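Ddb_g0293866 (Dictyostelium discoideum, PDB 5LW6) binds ADP-ribose through this macrodomain, part of a longer protein that probably acts as a poly-ADP-ribose-binding DNA damage sensor. Local coordinates at residues 155-158 with 159-162; 170-173 with 174-178; 119-122 with 123-127. All blocks are in the same frame, centred on the assembly; numbering follows the deposited sequence.

Interaction 1. Residues 155-158 with 159-162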
loop_
_atom_site.group_PDB
_atom_site.type_symbol
_atom_site.label_atom_id
_atom_site.label_comp_id
_atom_site.label_asym_id
_atom_site.label_seq_id
_atom_site.Cartn_x
_atom_site.Cartn_y
_atom_site.Cartn_z
ATOM N N LYS A 155 6.270 10.881 8.115
ATOM C CA LYS A 155 6.609 12.152 7.460
ATOM C C LYS A 155 7.016 11.902 6.009
ATOM O O LYS A 155 7.376 10.783 5.580
ATOM C CB LYS A 155 7.781 12.817 8.179
ATOM C CG LYS A 155 7.329 13.385 9.505
ATOM C CD LYS A 155 8.426 14.114 10.228
ATOM C CE LYS A 155 7.960 14.459 11.644
ATOM N NZ LYS A 155 7.852 13.238 12.521
ATOM N N LYS A 156 7.061 12.983 5.296
ATOM C CA LYS A 156 7.587 12.920 3.911
ATOM C C LYS A 156 8.903 12.226 3.778
ATOM O O LYS A 156 9.829 12.450 4.603
ATOM C CB LYS A 156 7.710 14.332 3.403
ATOM C CG LYS A 156 8.212 14.365 1.981
ATOM C CD LYS A 156 8.268 15.810 1.515
ATOM C CE LYS A 156 9.689 16.305 1.576
ATOM N NZ LYS A 156 9.620 17.780 1.743
ATOM N N THR A 157 9.027 11.327 2.798
ATOM C CA THR A 157 10.325 10.742 2.504
ATOM C C THR A 157 10.752 11.174 1.111
ATOM O O THR A 157 9.891 11.647 0.370
ATOM C CB THR A 157 10.310 9.188 2.533
ATOM O OG1 THR A 157 9.810 8.693 1.308
ATOM C CG2 THR A 157 9.457 8.631 3.621
ATOM N N PRO A 158 12.043 10.978 0.736
ATOM C CA PRO A 158 12.410 11.350 -0.618
ATOM C C PRO A 158 11.658 10.533 -1.683
ATOM O O PRO A 158 11.469 11.002 -2.831
ATOM C CB PRO A 158 13.906 11.059 -0.661
ATOM C CG PRO A 158 14.336 11.128 0.735
ATOM C CD PRO A 158 13.222 10.501 1.502
ATOM N N GLN A 159 11.237 9.320 -1.319
ATOM C CA GLN A 159 10.500 8.458 -2.251
ATOM C C GLN A 159 9.029 8.790 -2.447
ATOM O O GLN A 159 8.398 8.252 -3.381
ATOM C CB GLN A 159 10.614 7.016 -1.786
ATOM C CG GLN A 159 11.989 6.425 -2.081
ATOM C CD GLN A 159 13.105 6.977 -1.205
ATOM O OE1 GLN A 159 12.991 7.107 0.011
ATOM N NE2 GLN A 159 14.187 7.305 -1.833
ATOM N N ASN A 160 8.462 9.576 -1.548
ATOM C CA ASN A 160 7.056 10.037 -1.718
ATOM C C ASN A 160 6.935 11.540 -1.674
ATOM O O ASN A 160 5.891 12.088 -1.446
ATOM C CB ASN A 160 6.112 9.326 -0.749
ATOM C CG ASN A 160 6.414 9.603 0.694
ATOM O OD1 ASN A 160 7.122 10.556 1.030
ATOM N ND2 ASN A 160 5.844 8.801 1.560
ATOM N N LYS A 161 8.021 12.202 -2.013
ATOM C CA LYS A 161 8.029 13.653 -2.133
ATOM C C LYS A 161 6.930 14.181 -3.009
ATOM O O LYS A 161 6.244 15.130 -2.669
ATOM C CB LYS A 161 9.428 14.046 -2.690
ATOM C CG LYS A 161 9.626 15.536 -2.962
ATOM C CD LYS A 161 11.052 15.734 -3.481
ATOM C CE LYS A 161 11.498 17.219 -3.487
ATOM N NZ LYS A 161 10.558 18.065 -4.236
ATOM N N GLN A 162 6.705 13.524 -4.133
ATOM C CA GLN A 162 5.728 14.064 -5.150
ATOM C C GLN A 162 4.320 14.012 -4.636
ATOM O O GLN A 162 3.590 14.970 -4.727
ATOM C CB GLN A 162 5.851 13.312 -6.458
ATOM C CG GLN A 162 4.878 13.673 -7.526
ATOM C CD GLN A 162 5.029 15.121 -7.978
ATOM O OE1 GLN A 162 6.133 15.613 -8.236
ATOM N NE2 GLN A 162 3.922 15.825 -8.002
HETATM O O HOH W 1 5.422 9.223 4.533
#
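The tight turn that leads into helix 161-167 is closed by Thr157 and Asn160. Two full bonds and one weak one join these residues. Thr157 N donates to Asn160 OD1 at 2.7 Å, with a nearly straight angle of 166°. The donor lies 22° off the plane of the side-chain carbonyl. In return, Asn160 N reaches Thr157 O at 3.2 Å, coming from above that carbonyl's plane. Asn160 CG sits between its own backbone N and carbonyl carbon (chi1 63°), which turns the amide back over the turn. The two side chains cross at about a right angle. Asn160 is the N-cap residue of the helix, yet its amide bonds back to the preceding loop and makes no capping bond. Thr157 OG1 leans over the same turn. It takes weak bonds from Gln159 N at 3.1 Å and Asn160 N at 3.3 Å. The first of these is consistent with a weak ST turn. The loop runs from strand 145-149 of the macrodomain sheet to the helix. The other half of the buried amide is also held. Asn160 ND2 donates to a water at 3.0 Å, and that water donates to Lys155 O at 2.7 Å. ND2 also makes a weak bond to Thr148 OG1 on the strand. Around the bend, the Gln159 chain bends back over Pro158, and its NE2 comes within 3.9 Å of Pro158 CB. Gln159 OE1 bonds to Lys226. The outer side carries two lysines, with Lys156 CG lying 4.2 Å from Lys161 CA. Lys161 NZ pairs with Glu165 in the helix.

Interaction 2. Residues 170-173 with 174-178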
loop_
_atom_site.group_PDB
_atom_site.type_symbol
_atom_site.label_atom_id
_atom_site.label_comp_id
_atom_site.label_asym_id
_atom_site.label_seq_id
_atom_site.Cartn_x
_atom_site.Cartn_y
_atom_site.Cartn_z
ATOM N N GLY A 170 3.202 20.374 4.781
ATOM C CA GLY A 170 2.961 20.854 6.150
ATOM C C GLY A 170 1.570 20.481 6.597
ATOM O O GLY A 170 1.353 19.978 7.724
ATOM N N THR A 171 0.601 20.649 5.695
ATOM C CA THR A 171 -0.772 20.387 6.056
ATOM C C THR A 171 -0.944 18.880 6.351
ATOM O O THR A 171 -1.523 18.497 7.357
ATOM C CB THR A 171 -1.776 20.795 4.969
ATOM O OG1 THR A 171 -1.557 22.185 4.614
ATOM C CG2 THR A 171 -3.197 20.594 5.510
ATOM N N PHE A 172 -0.424 18.049 5.445
ATOM C CA PHE A 172 -0.661 16.628 5.599
ATOM C C PHE A 172 0.077 16.091 6.860
ATOM O O PHE A 172 -0.465 15.239 7.574
ATOM C CB PHE A 172 -0.228 15.907 4.362
ATOM C CG PHE A 172 -0.652 14.453 4.327
ATOM C CD1 PHE A 172 -1.955 14.095 4.096
ATOM C CD2 PHE A 172 0.295 13.414 4.434
ATOM C CE1 PHE A 172 -2.346 12.763 4.091
ATOM C CE2 PHE A 172 -0.088 12.109 4.444
ATOM C CZ PHE A 172 -1.406 11.778 4.233
ATOM N N GLU A 173 1.259 16.572 7.105
ATOM C CA GLU A 173 2.054 16.108 8.244
ATOM C C GLU A 173 1.420 16.472 9.579
ATOM O O GLU A 173 1.466 15.682 10.515
ATOM C CB GLU A 173 3.450 16.637 8.143
ATOM C CG GLU A 173 4.268 15.932 7.060
ATOM C CD GLU A 173 5.759 16.254 7.128
ATOM O OE1 GLU A 173 6.156 17.180 7.923
ATOM O OE2 GLU A 173 6.574 15.611 6.428
ATOM N N LYS A 174 0.829 17.643 9.627
ATOM C CA LYS A 174 0.058 18.097 10.758
ATOM C C LYS A 174 -1.186 17.261 11.027
ATOM O O LYS A 174 -1.396 16.850 12.150
ATOM C CB LYS A 174 -0.314 19.548 10.586
ATOM C CG LYS A 174 -0.989 20.164 11.802
ATOM C CD LYS A 174 -1.693 21.438 11.421
ATOM C CE LYS A 174 -0.765 22.603 11.655
ATOM N NZ LYS A 174 -1.392 23.843 11.128
ATOM N N VAL A 175 -1.979 16.995 9.988
ATOM C CA VAL A 175 -3.077 16.120 10.096
ATOM C C VAL A 175 -2.618 14.712 10.541
ATOM O O VAL A 175 -3.278 14.127 11.379
ATOM C CB VAL A 175 -3.847 16.015 8.771
ATOM C CG1 VAL A 175 -4.840 14.913 8.876
ATOM C CG2 VAL A 175 -4.555 17.334 8.454
ATOM N N THR A 176 -1.511 14.208 9.996
ATOM C CA THR A 176 -1.005 12.872 10.331
ATOM C C THR A 176 -0.670 12.778 11.832
ATOM O O THR A 176 -1.122 11.855 12.501
ATOM C CB THR A 176 0.190 12.534 9.468
ATOM O OG1 THR A 176 -0.220 12.602 8.065
ATOM C CG2 THR A 176 0.750 11.147 9.805
ATOM N N LYS A 177 0.055 13.791 12.293
ATOM C CA LYS A 177 0.516 13.902 13.714
ATOM C C LYS A 177 -0.706 14.033 14.665
ATOM O O LYS A 177 -0.722 13.497 15.751
ATOM C CB LYS A 177 1.506 15.080 13.777
ATOM C CG LYS A 177 2.519 15.271 14.940
ATOM C CD LYS A 177 3.270 14.027 15.510
ATOM C CE LYS A 177 3.594 14.190 17.008
ATOM N NZ LYS A 177 2.512 14.877 17.804
ATOM N N ASN A 178 -1.747 14.704 14.240
ATOM C CA ASN A 178 -2.973 14.787 15.021
ATOM C C ASN A 178 -3.687 13.504 15.129
ATOM O O ASN A 178 -4.177 13.127 16.194
ATOM C CB ASN A 178 -3.889 15.889 14.509
ATOM C CG ASN A 178 -3.428 17.237 14.963
ATOM O OD1 ASN A 178 -2.781 17.373 16.026
ATOM N ND2 ASN A 178 -3.759 18.260 14.192
#
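Phe172 and Thr176 form the tight side of one turn of alpha helix 169-179, which packs against the mixed sheet of the macrodomain. Thr176 OG1 donates to Phe172 O at 2.7 Å, from 40° above the plane of that carbonyl. Thr176 N bonds to the same oxygen at 2.8 Å from the opposite face of the plane, so the carbonyl of the buried Phe172 is gripped twice. Thr176 OG1 lies anti to its own carbonyl carbon (chi1 -58°), which swings the hydroxyl back along the helix to this oxygen. It also places OG1 over one face of the Phe172 ring, 3.6 Å above the plane and offset toward the rim. The closest ring atom is Phe172 CE2, 3.7 Å from Thr176 OG1. Outside the turn, Tyr164 meets Phe172 edge-to-face. Ile192 and residues of strand 213-217 pack on the same side of the helix.

The solvent side is looser. Lys174 and Lys177 are exposed and share backbone bonds with the preceding turn: Lys174 N to Gly170 O at 3.1 Å and Lys177 N to Glu173 O at 3.0 Å. The ends of both lysine chains lead away from that turn. Gly170 brings no side chain to it. Val175 lies at the border. Its N bonds almost straight to Thr171 O at 174°, and its CG2 methyl sits 3.4 Å from Thr171 O.

Interaction 3. Residues 119-122 with 123-127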
loop_
_atom_site.group_PDB
_atom_site.type_symbol
_atom_site.label_atom_id
_atom_site.label_comp_id
_atom_site.label_asym_id
_atom_site.label_seq_id
_atom_site.Cartn_x
_atom_site.Cartn_y
_atom_site.Cartn_z
ATOM N N ASP A 119 -2.762 -20.221 -11.935
ATOM C CA ASP A 119 -3.292 -19.848 -13.269
ATOM C C ASP A 119 -4.714 -19.314 -13.295
ATOM O O ASP A 119 -5.396 -19.423 -14.323
ATOM C CB ASP A 119 -3.101 -21.002 -14.328
ATOM C CG ASP A 119 -1.661 -21.109 -14.829
ATOM O OD1 ASP A 119 -1.095 -20.071 -15.234
ATOM O OD2 ASP A 119 -1.048 -22.223 -14.761
ATOM N N LYS A 120 -5.168 -18.731 -12.180
ATOM C CA LYS A 120 -6.502 -18.170 -12.090
ATOM C C LYS A 120 -6.307 -16.770 -11.540
ATOM O O LYS A 120 -6.677 -16.449 -10.449
ATOM C CB LYS A 120 -7.441 -19.001 -11.241
ATOM C CG LYS A 120 -7.810 -20.373 -11.862
ATOM C CD LYS A 120 -8.496 -21.288 -10.886
ATOM C CE LYS A 120 -7.491 -21.836 -9.904
ATOM N NZ LYS A 120 -8.162 -22.726 -8.940
ATOM N N TRP A 121 -5.729 -15.936 -12.358
ATOM C CA TRP A 121 -5.490 -14.527 -11.970
ATOM C C TRP A 121 -6.821 -13.799 -11.810
ATOM O O TRP A 121 -7.604 -13.712 -12.726
ATOM C CB TRP A 121 -4.625 -13.882 -13.021
ATOM C CG TRP A 121 -4.099 -12.554 -12.696
ATOM C CD1 TRP A 121 -4.811 -11.405 -12.393
ATOM C CD2 TRP A 121 -2.698 -12.173 -12.657
ATOM N NE1 TRP A 121 -3.948 -10.356 -12.178
ATOM C CE2 TRP A 121 -2.654 -10.792 -12.359
ATOM C CE3 TRP A 121 -1.500 -12.866 -12.858
ATOM C CZ2 TRP A 121 -1.467 -10.117 -12.246
ATOM C CZ3 TRP A 121 -0.345 -12.213 -12.820
ATOM C CH2 TRP A 121 -0.312 -10.831 -12.444
ATOM N N ASP A 122 -7.106 -13.273 -10.629
ATOM C CA ASP A 122 -8.349 -12.563 -10.375
ATOM C C ASP A 122 -8.474 -11.293 -11.192
ATOM O O ASP A 122 -7.583 -10.469 -11.169
ATOM C CB ASP A 122 -8.416 -12.245 -8.870
ATOM C CG ASP A 122 -9.793 -11.924 -8.402
ATOM O OD1 ASP A 122 -10.425 -10.991 -8.968
ATOM O OD2 ASP A 122 -10.292 -12.664 -7.509
ATOM N N LYS A 123 -9.572 -11.134 -11.949
ATOM C CA LYS A 123 -9.838 -9.920 -12.766
ATOM C C LYS A 123 -9.758 -8.626 -11.975
ATOM O O LYS A 123 -9.542 -7.600 -12.547
ATOM C CB LYS A 123 -11.230 -9.982 -13.476
ATOM C CG LYS A 123 -12.413 -10.073 -12.510
ATOM C CD LYS A 123 -13.853 -10.189 -13.106
ATOM C CE LYS A 123 -14.817 -9.979 -11.927
ATOM N NZ LYS A 123 -16.247 -10.307 -12.156
ATOM N N ARG A 124 -9.915 -8.700 -10.650
ATOM C CA ARG A 124 -9.884 -7.523 -9.787
ATOM C C ARG A 124 -8.493 -7.086 -9.401
ATOM O O ARG A 124 -8.379 -6.050 -8.789
ATOM C CB ARG A 124 -10.660 -7.745 -8.524
ATOM C CG ARG A 124 -12.169 -7.950 -8.717
ATOM C CD ARG A 124 -12.839 -8.488 -7.477
ATOM N NE ARG A 124 -12.368 -9.796 -7.051
ATOM C CZ ARG A 124 -12.687 -10.349 -5.872
ATOM N NH1 ARG A 124 -13.455 -9.723 -5.027
ATOM N NH2 ARG A 124 -12.229 -11.546 -5.537
ATOM N N PHE A 125 -7.469 -7.855 -9.782
ATOM C CA PHE A 125 -6.087 -7.490 -9.457
ATOM C C PHE A 125 -5.293 -7.173 -10.679
ATOM O O PHE A 125 -5.322 -7.949 -11.666
ATOM C CB PHE A 125 -5.422 -8.639 -8.748
ATOM C CG PHE A 125 -3.984 -8.411 -8.477
ATOM C CD1 PHE A 125 -3.559 -7.303 -7.768
ATOM C CD2 PHE A 125 -3.042 -9.298 -8.969
ATOM C CE1 PHE A 125 -2.195 -7.118 -7.549
ATOM C CE2 PHE A 125 -1.707 -9.141 -8.731
ATOM C CZ PHE A 125 -1.287 -8.019 -8.035
ATOM N N GLU A 126 -4.663 -5.998 -10.696
ATOM C CA GLU A 126 -3.768 -5.628 -11.808
ATOM C C GLU A 126 -2.446 -5.133 -11.292
ATOM O O GLU A 126 -2.371 -4.563 -10.182
ATOM C CB GLU A 126 -4.343 -4.454 -12.597
ATOM C CG GLU A 126 -5.680 -4.762 -13.199
ATOM C CD GLU A 126 -6.269 -3.605 -14.017
ATOM O OE1 GLU A 126 -5.738 -2.441 -13.946
ATOM O OE2 GLU A 126 -7.291 -3.898 -14.732
ATOM N N ILE A 127 -1.412 -5.359 -12.091
ATOM C CA ILE A 127 -0.072 -4.779 -11.814
ATOM C C ILE A 127 0.162 -3.702 -12.788
ATOM O O ILE A 127 0.001 -3.914 -13.997
ATOM C CB ILE A 127 1.020 -5.867 -11.910
ATOM C CG1 ILE A 127 0.884 -6.837 -10.740
ATOM C CG2 ILE A 127 2.390 -5.248 -11.949
ATOM C CD1 ILE A 127 1.845 -7.991 -10.704
#
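The backbone from Asp122 to Phe125 makes a type I beta turn, closed by Phe125 N bonding to Asp122 O at 3.0 Å. The Asp122 side chain binds over this turn. Its CG lies anti to the backbone N (chi1 -161°), which carries the carboxylate forward to Arg124. OD1 accepts Arg124 N at 2.9 Å through its anti lone pair, forming an Asx turn. On its syn side, somewhat out of the carboxylate plane, OD1 also takes Arg124 NE at 3.0 Å. Arg124 NH2 reaches the other oxygen, Asp122 OD2, also at 3.0 Å. The guanidinium therefore holds the carboxylate side-on in a salt bridge, one nitrogen to each oxygen, with the two planes 33° apart. Both oxygens lie at the guanidinium edge, close to its plane. NH1 bonds to His88 O and Glu91 O, and NH2 also to Leu85 O. With an alanine at Asp122, Arg124 N, NE and NH2 would probably lose these acceptors, and the guanidinium its opposite charge here.

Trp121 meets the other end of the turn. Its NE1 donates in the indole plane to Phe125 O at 2.8 Å. The Trp121 five-membered ring and the Phe125 ring are tilted by only 20° but slid apart, with centroids 5.4 Å from each other, so they barely overlap. The benzene part of the indole still touches the phenyl, with Trp121 CZ2 3.7 Å from Phe125 CE2. Farther along, the Ile127 CD1 methyl comes to the indole edge. Helices 107-116 and 70-87 also pack on these residues. An Asx turn combined with a type I beta turn thus leads the loop after helix 107-116 into 125-130, an outermost strand of the macrodomain sheet.

Along the chain, interaction 3 comes first, then interaction 1, then interaction 2. Interactions 1 and 2 are neighbours, with centres about 14 Å apart. They involve the consecutive helices 161-167 and 169-179. They touch where Lys156 N probably bonds to Glu173 OE2, 2.9 Å away, so the loop before the first helix is tied to the second. Interaction 3 lies on the opposite side of the chain's centre, its centre about 29 Å from interaction 1 and 35 Å from interaction 2. It touches neither. The mixed sheet spans the distance: interaction 3 enters its outermost strand 125-130, and helix 169-179 packs near the other, 189-193. The three contacts are thus local packing on opposite sides of one macrodomain.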